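Local coordinates for protein ppBat (Bacteroides thetaiotaomicron VPI-5482, PDB 3CNE), which binds flavins such as lumichrome, riboflavin, FMN and FAD as a homodimer, may store them, and appears to lack protease activity, at residues L70-G75 and V91-V96; K33-S38 and D65-L70; K105-H110 and M115-T120. All coordinates share one frame; numbering follows the deposited sequence.

Contact 1: L70-G75 and V91-V96; sequences LVFSCG and VDLMEV. With ZN (zinc ion), chain E.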
# COMPACT_ATOMS: atom_id res chain seq x y z
N LEU A 70 7.55 -10.05 -14.39
CA LEU A 70 7.11 -10.59 -13.12
C LEU A 70 7.48 -9.60 -12.03
O LEU A 70 8.62 -9.10 -12.00
CB LEU A 70 7.77 -11.93 -12.87
CG LEU A 70 7.38 -12.79 -11.65
CD1 LEU A 70 7.74 -14.24 -11.91
CD2 LEU A 70 8.15 -12.33 -10.42
N VAL A 71 6.52 -9.30 -11.16
CA VAL A 71 6.79 -8.59 -9.91
C VAL A 71 6.67 -9.57 -8.74
O VAL A 71 5.68 -10.30 -8.62
CB VAL A 71 5.80 -7.41 -9.65
CG1 VAL A 71 5.95 -6.87 -8.27
CG2 VAL A 71 6.04 -6.27 -10.68
N PHE A 72 7.70 -9.63 -7.89
CA PHE A 72 7.60 -10.41 -6.66
C PHE A 72 7.38 -9.45 -5.50
O PHE A 72 8.28 -8.68 -5.13
CB PHE A 72 8.83 -11.27 -6.37
CG PHE A 72 8.67 -12.10 -5.12
CD1 PHE A 72 7.96 -13.30 -5.16
CD2 PHE A 72 9.15 -11.65 -3.90
CE1 PHE A 72 7.74 -14.08 -3.97
CE2 PHE A 72 8.97 -12.41 -2.73
CZ PHE A 72 8.26 -13.62 -2.78
N SER A 73 6.18 -9.50 -4.95
CA SER A 73 5.80 -8.57 -3.89
C SER A 73 5.91 -9.30 -2.55
O SER A 73 5.13 -10.19 -2.23
CB SER A 73 4.40 -8.02 -4.16
OG SER A 73 4.21 -6.75 -3.54
N CYS A 74 6.92 -8.90 -1.78
CA CYS A 74 7.34 -9.64 -0.63
C CYS A 74 6.40 -9.39 0.58
O CYS A 74 5.58 -8.47 0.59
CB CYS A 74 8.77 -9.20 -0.32
SG CYS A 74 9.69 -10.27 0.78
N GLY A 75 6.56 -10.20 1.61
CA GLY A 75 5.75 -10.10 2.81
C GLY A 75 6.30 -11.04 3.86
O GLY A 75 7.32 -11.69 3.64
N VAL A 91 6.35 -24.45 -4.26
CA VAL A 91 7.05 -25.19 -5.32
C VAL A 91 6.73 -24.52 -6.65
O VAL A 91 7.62 -24.26 -7.47
CB VAL A 91 6.66 -26.68 -5.31
CG1 VAL A 91 7.20 -27.40 -6.55
CG2 VAL A 91 7.13 -27.39 -4.00
N ASP A 92 5.45 -24.22 -6.87
CA ASP A 92 5.04 -23.45 -8.05
C ASP A 92 5.77 -22.12 -8.16
O ASP A 92 6.20 -21.75 -9.24
CB ASP A 92 3.54 -23.22 -8.08
CG ASP A 92 2.75 -24.51 -8.21
OD1 ASP A 92 3.34 -25.55 -8.62
OD2 ASP A 92 1.53 -24.48 -7.90
N LEU A 93 5.92 -21.39 -7.05
CA LEU A 93 6.68 -20.14 -7.05
C LEU A 93 8.07 -20.26 -7.71
O LEU A 93 8.44 -19.44 -8.55
CB LEU A 93 6.85 -19.61 -5.62
CG LEU A 93 7.51 -18.23 -5.52
CD1 LEU A 93 6.74 -17.18 -6.32
CD2 LEU A 93 7.61 -17.77 -4.07
N MSE A 94 8.84 -21.25 -7.27
CA MSE A 94 10.17 -21.53 -7.79
C MSE A 94 10.13 -21.83 -9.27
O MSE A 94 10.94 -21.30 -10.04
CB MSE A 94 10.81 -22.71 -7.05
CG MSE A 94 11.10 -22.43 -5.58
SE MSE A 94 12.53 -21.10 -5.34
CE MSE A 94 11.52 -19.42 -5.34
N GLU A 95 9.18 -22.67 -9.66
CA GLU A 95 8.97 -23.02 -11.05
C GLU A 95 8.70 -21.78 -11.91
O GLU A 95 9.34 -21.55 -12.94
CB GLU A 95 7.78 -23.99 -11.18
CG GLU A 95 7.76 -24.69 -12.53
CD GLU A 95 6.49 -25.49 -12.80
OE1 GLU A 95 6.08 -26.29 -11.91
OE2 GLU A 95 5.94 -25.31 -13.92
N VAL A 96 7.75 -20.98 -11.46
CA VAL A 96 7.32 -19.79 -12.19
C VAL A 96 8.43 -18.75 -12.30
O VAL A 96 8.59 -18.12 -13.33
CB VAL A 96 6.04 -19.18 -11.58
CG1 VAL A 96 5.84 -17.75 -12.06
CG2 VAL A 96 4.80 -20.06 -11.93
ZN ZN E . 10.29 -9.20 2.72

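Contact 2: K33-S38 and D65-L70; sequences KVFAVS and DEFDAL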
# COMPACT_ATOMS: atom_id res chain seq x y z
N LYS A 33 -1.92 -8.55 -13.74
CA LYS A 33 -2.82 -9.51 -13.11
C LYS A 33 -2.11 -9.99 -11.86
O LYS A 33 -0.92 -10.25 -11.90
CB LYS A 33 -3.07 -10.68 -14.05
CG LYS A 33 -3.99 -11.76 -13.50
CD LYS A 33 -4.39 -12.75 -14.58
CE LYS A 33 -5.20 -13.87 -13.95
NZ LYS A 33 -5.70 -14.89 -14.96
N VAL A 34 -2.85 -10.07 -10.75
CA VAL A 34 -2.26 -10.36 -9.45
C VAL A 34 -2.59 -11.81 -9.06
O VAL A 34 -3.77 -12.19 -8.99
CB VAL A 34 -2.73 -9.35 -8.33
CG1 VAL A 34 -1.97 -9.61 -7.03
CG2 VAL A 34 -2.55 -7.88 -8.77
N PHE A 35 -1.53 -12.58 -8.78
CA PHE A 35 -1.60 -14.01 -8.45
C PHE A 35 -1.21 -14.23 -7.02
O PHE A 35 -0.11 -13.83 -6.60
CB PHE A 35 -0.67 -14.87 -9.35
CG PHE A 35 -1.00 -14.84 -10.81
CD1 PHE A 35 -1.75 -15.87 -11.39
CD2 PHE A 35 -0.54 -13.80 -11.62
CE1 PHE A 35 -2.07 -15.86 -12.76
CE2 PHE A 35 -0.84 -13.77 -12.98
CZ PHE A 35 -1.60 -14.83 -13.57
N ALA A 36 -2.09 -14.88 -6.27
CA ALA A 36 -1.76 -15.27 -4.90
C ALA A 36 -0.78 -16.43 -4.87
O ALA A 36 -1.00 -17.45 -5.51
CB ALA A 36 -3.03 -15.64 -4.11
N VAL A 37 0.30 -16.28 -4.11
CA VAL A 37 1.16 -17.41 -3.82
C VAL A 37 0.54 -18.12 -2.62
O VAL A 37 1.03 -18.03 -1.48
CB VAL A 37 2.59 -17.00 -3.50
CG1 VAL A 37 3.46 -18.24 -3.27
CG2 VAL A 37 3.16 -16.19 -4.69
N SER A 38 -0.54 -18.84 -2.91
CA SER A 38 -1.38 -19.39 -1.88
C SER A 38 -2.28 -20.43 -2.53
O SER A 38 -2.23 -20.62 -3.75
CB SER A 38 -2.19 -18.28 -1.17
OG SER A 38 -2.82 -18.81 -0.01
N ASP A 65 4.70 -17.21 -20.69
CA ASP A 65 5.04 -16.51 -21.94
C ASP A 65 3.90 -15.56 -22.36
O ASP A 65 3.99 -14.88 -23.37
CB ASP A 65 5.38 -17.53 -23.04
CG ASP A 65 6.64 -17.17 -23.82
OD1 ASP A 65 7.07 -15.98 -23.82
OD2 ASP A 65 7.20 -18.08 -24.46
N GLU A 66 2.85 -15.50 -21.55
CA GLU A 66 1.73 -14.59 -21.76
C GLU A 66 2.02 -13.23 -21.14
O GLU A 66 1.25 -12.28 -21.29
CB GLU A 66 0.52 -15.17 -21.05
CG GLU A 66 -0.70 -15.36 -21.91
CD GLU A 66 -1.53 -16.50 -21.39
OE1 GLU A 66 -1.20 -17.67 -21.74
OE2 GLU A 66 -2.51 -16.24 -20.64
N PHE A 67 3.13 -13.14 -20.41
CA PHE A 67 3.46 -11.93 -19.67
C PHE A 67 4.84 -11.44 -20.08
O PHE A 67 5.62 -12.21 -20.65
CB PHE A 67 3.38 -12.20 -18.17
CG PHE A 67 1.98 -12.45 -17.68
CD1 PHE A 67 1.19 -11.41 -17.23
CD2 PHE A 67 1.45 -13.74 -17.67
CE1 PHE A 67 -0.12 -11.64 -16.76
CE2 PHE A 67 0.15 -13.98 -17.20
CZ PHE A 67 -0.63 -12.93 -16.75
N ASP A 68 5.12 -10.16 -19.84
CA ASP A 68 6.41 -9.57 -20.21
C ASP A 68 7.32 -9.38 -18.98
O ASP A 68 8.52 -9.17 -19.11
CB ASP A 68 6.15 -8.22 -20.87
CG ASP A 68 5.34 -8.37 -22.14
OD1 ASP A 68 5.92 -8.76 -23.16
OD2 ASP A 68 4.12 -8.13 -22.12
N ALA A 69 6.70 -9.43 -17.80
CA ALA A 69 7.34 -9.03 -16.56
C ALA A 69 6.73 -9.80 -15.41
O ALA A 69 5.56 -10.16 -15.46
CB ALA A 69 7.19 -7.52 -16.32
N LEU A 70 7.55 -10.05 -14.39
CA LEU A 70 7.11 -10.59 -13.12
C LEU A 70 7.48 -9.60 -12.03
O LEU A 70 8.62 -9.10 -12.00
CB LEU A 70 7.77 -11.93 -12.87
CG LEU A 70 7.38 -12.79 -11.65
CD1 LEU A 70 7.74 -14.24 -11.91
CD2 LEU A 70 8.15 -12.33 -10.42

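Contact 3: K105-H110 and M115-T120; sequences KMMIGH and MMFDFT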
# COMPACT_ATOMS: atom_id res chain seq x y z
N LYS A 105 12.33 -12.55 -19.24
CA LYS A 105 11.32 -11.56 -18.85
C LYS A 105 11.89 -10.58 -17.84
O LYS A 105 12.88 -10.87 -17.18
CB LYS A 105 10.06 -12.24 -18.31
CG LYS A 105 9.55 -13.39 -19.18
CD LYS A 105 8.85 -12.86 -20.42
CE LYS A 105 8.18 -13.96 -21.22
NZ LYS A 105 7.43 -13.30 -22.32
N MSE A 106 11.28 -9.41 -17.73
CA MSE A 106 11.70 -8.43 -16.75
C MSE A 106 11.32 -8.91 -15.33
O MSE A 106 10.16 -9.25 -15.08
CB MSE A 106 11.05 -7.10 -17.09
CG MSE A 106 11.34 -5.99 -16.13
SE MSE A 106 10.47 -4.35 -16.80
CE MSE A 106 9.33 -5.13 -18.19
N MSE A 107 12.31 -8.96 -14.43
CA MSE A 107 12.16 -9.48 -13.07
C MSE A 107 12.26 -8.32 -12.09
O MSE A 107 13.29 -7.65 -12.01
CB MSE A 107 13.22 -10.52 -12.73
CG MSE A 107 13.45 -11.59 -13.75
SE MSE A 107 11.84 -12.57 -14.18
CE MSE A 107 11.63 -13.61 -12.52
N ILE A 108 11.17 -8.10 -11.36
CA ILE A 108 11.00 -6.95 -10.49
C ILE A 108 10.64 -7.43 -9.07
O ILE A 108 9.77 -8.28 -8.89
CB ILE A 108 9.87 -6.00 -10.99
CG1 ILE A 108 10.18 -5.43 -12.38
CG2 ILE A 108 9.63 -4.86 -9.96
CD1 ILE A 108 8.94 -5.22 -13.24
N GLY A 109 11.31 -6.88 -8.06
CA GLY A 109 10.98 -7.26 -6.71
C GLY A 109 11.75 -6.43 -5.71
O GLY A 109 12.64 -5.67 -6.08
N HIS A 110 11.35 -6.57 -4.45
CA HIS A 110 11.94 -5.82 -3.37
C HIS A 110 12.04 -6.69 -2.13
O HIS A 110 11.49 -7.81 -2.09
CB HIS A 110 11.12 -4.55 -3.08
CG HIS A 110 9.77 -4.81 -2.48
ND1 HIS A 110 8.66 -5.10 -3.24
CD2 HIS A 110 9.36 -4.81 -1.19
CE1 HIS A 110 7.62 -5.27 -2.44
NE2 HIS A 110 8.02 -5.10 -1.20
N MSE A 115 16.24 -12.63 -3.23
CA MSE A 115 16.61 -13.93 -2.69
C MSE A 115 15.77 -15.03 -3.32
O MSE A 115 16.29 -16.09 -3.69
CB MSE A 115 16.49 -13.95 -1.18
CG MSE A 115 17.00 -15.23 -0.53
SE MSE A 115 16.46 -15.33 1.34
CE MSE A 115 14.50 -15.54 1.21
N MSE A 116 14.47 -14.77 -3.46
CA MSE A 116 13.58 -15.71 -4.15
C MSE A 116 14.10 -15.97 -5.58
O MSE A 116 14.12 -17.10 -6.06
CB MSE A 116 12.14 -15.19 -4.15
CG MSE A 116 11.56 -15.05 -2.74
SE MSE A 116 11.36 -16.82 -1.89
CE MSE A 116 9.85 -17.40 -2.90
N PHE A 117 14.50 -14.89 -6.25
CA PHE A 117 15.12 -14.99 -7.57
C PHE A 117 16.40 -15.83 -7.50
O PHE A 117 16.56 -16.75 -8.30
CB PHE A 117 15.41 -13.58 -8.16
CG PHE A 117 14.17 -12.74 -8.44
CD1 PHE A 117 12.92 -13.33 -8.59
CD2 PHE A 117 14.29 -11.36 -8.61
CE1 PHE A 117 11.77 -12.52 -8.89
CE2 PHE A 117 13.16 -10.56 -8.90
CZ PHE A 117 11.90 -11.15 -9.03
N ASP A 118 17.28 -15.52 -6.54
CA ASP A 118 18.56 -16.20 -6.40
C ASP A 118 18.40 -17.70 -6.28
O ASP A 118 19.15 -18.45 -6.91
CB ASP A 118 19.36 -15.66 -5.21
CG ASP A 118 20.68 -16.46 -4.95
OD1 ASP A 118 20.76 -17.66 -5.29
OD2 ASP A 118 21.65 -15.93 -4.39
N PHE A 119 17.42 -18.13 -5.48
CA PHE A 119 17.16 -19.55 -5.22
C PHE A 119 17.02 -20.33 -6.51
O PHE A 119 17.36 -21.52 -6.57
CB PHE A 119 15.88 -19.73 -4.38
CG PHE A 119 16.03 -19.36 -2.92
CD1 PHE A 119 17.27 -19.13 -2.35
CD2 PHE A 119 14.90 -19.31 -2.10
CE1 PHE A 119 17.39 -18.82 -1.00
CE2 PHE A 119 15.00 -19.00 -0.76
CZ PHE A 119 16.25 -18.76 -0.20
N THR A 120 16.50 -19.68 -7.55
CA THR A 120 16.28 -20.34 -8.83
C THR A 120 17.54 -20.26 -9.70
O THR A 120 17.59 -20.88 -10.75
CB THR A 120 15.08 -19.73 -9.61
OG1 THR A 120 15.46 -18.45 -10.12
CG2 THR A 120 13.84 -19.58 -8.71

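Contact 1: L70-G75 and V91-V96
Phe72 and Leu93 meet through ring atom CE1 and the two methyls of the leucine. Phe72 lies on strand 69-73 and Leu93 on helix 88-102. Leu93 can be followed outward from its backbone. Its CB leaves the helix toward the strand, and CG sits anti to the backbone N (chi1 -174°), which carries the fork across to the sheet. Both methyls then end on one ring atom: CD2 is 3.7 Å from Phe72 CE1, and CD1 is 4.0 Å from the same CE1. CD2 approaches the ring obliquely, and the two side chains cross at about a right angle. CG of Phe72, also anti to its backbone N (chi1 -178°), puts CE1 in front of the fork.

One turn further along the helix, Val96 makes the second touch. Its CG1 methyl lies 4.0 Å from CD1 of Leu70, and these two side chains cross obliquely. No hydrogen bond joins the segments, and all four touching residues are buried. The packing has further apolar neighbours: Met116 of helix 113-119 touches Phe72, and Leu8 of strand 4-9 touches Leu70 and Leu93.

Beyond the strand end the chain turns to a different task. Cys74 binds the structural zinc ion through SG at 2.3 Å, and Cys111 is a second ligand of this zinc. The helix segment takes no part in the metal site. The packing joins a strand to the helix that follows it, within the beta-alpha-beta unit of strand 69-73, helix 88-102 and strand 106-110. Such parallel strands covered by helices are characteristic of the DJ-1/PfpI family.

Contact 2: K33-S38 and D65-L70
Phe67 and Phe35 touch through their far ring atoms, with CZ of Phe35 3.8 Å from CZ of Phe67. The side chains come from opposite directions. Phe67 CZ lies at the edge of the Phe35 ring, in its plane, but Phe35 CZ approaches the Phe67 ring obliquely. The planes stand at 79° and the centroids are 5.8 Å apart. Phe67 also meets Lys33, whose CB lies at the edge of its ring, 4.1 Å from CE1. CB makes the closest touch, and the extended lysine chain runs on past the ring.

CG of Phe67 is anti to the carbonyl carbon (chi1 -68°), which turns the ring toward strand 31-36. The contact links that strand with the loop leading into strand 69-73. In the mixed sheet of this DJ-1/PfpI fold, whose strands here run parallel, strand 4-9 lies between these two strands, and the phenylalanines meet over it: Ala6 touches both rings. An alanine in place of Phe67 would probably leave the edge of Phe35 without its aromatic partner and open a gap over Ala6.

Further out, Phe100 of helix 88-102 and Leu60 also pack on Phe67. Its backbone O accepts a hydrogen bond from Lys105 NZ, which also forms a salt bridge with Asp65. On the strand side, Lys33 and Phe35 are hydrogen-bonded through their backbones to strand 4-9.

Contact 3: K105-H110 and M115-T120
Phe117 meets Met107 and carries the helix side of this contact, reaching from helix 113-119 onto strand 106-110.

At Phe117 the side chain points to the strand, with CG anti to the carbonyl carbon (chi1 -65°). The ring is met in two ways. Over one face lies CB of Met107, 4.2 Å from the ring centroid and 28° off the ring normal, a CH-pi contact. At the edge, near the ring plane, lies the backbone of Ile108, whose O is 3.6 Å from Phe117 CZ. Met107, a selenomethionine, bends at chi2 and chi3. This brings its CE methyl back to the ring, 3.8 Å from Phe117 CE1, so CB and CE touch different parts of the same phenyl group.

The ring reaches Gly109 as well: Phe117 CE2 lies 4.2 Å from Gly109 N. A side chain here would point toward the helix, and a CB would come about 3.6 Å from Phe117 CZ. The lack of a side chain probably helps the ring lie close to the strand.

Three residues on, the Thr120 hydroxyl donates from OG1 to Phe117 O at 2.7 Å, in the carbonyl plane. Thr120 N bonds to the same oxygen at 3.0 Å, so two donors grip this carbonyl.

The axes of strand 106-110 and of the helix stretch 115-119 come within 9.6 Å, their N-to-C directions at 132°. Strand 106-110 leads through the short turn holding the zinc ligand Cys111 into helix 113-119. This strand-turn-helix resembles the nucleophile elbow of the DJ-1/PfpI family, although the cysteine here is a metal ligand.

How the contacts relate
The contacts follow one another along the chain: contact 2 closes before contact 1 opens, and contact 1 closes before contact 3. All three reach the same mixed sheet. Contact 1 lies about 8 Å from each of the others, centre to centre, while contacts 2 and 3 are about 13 Å apart. Contacts 1 and 2 share Leu70 on strand 69-73. Strand 106-110 of contact 3 is its neighbour, and Phe72 N probably bonds to Ile108 O there. Helix 88-102 of contact 1 leads on to that strand. Together they pack side chains against one sheet. Contact 1 alone holds a zinc ligand, and contact 3 leads to another: Cys74 and Cys111 follow the ends of these neighbouring strands.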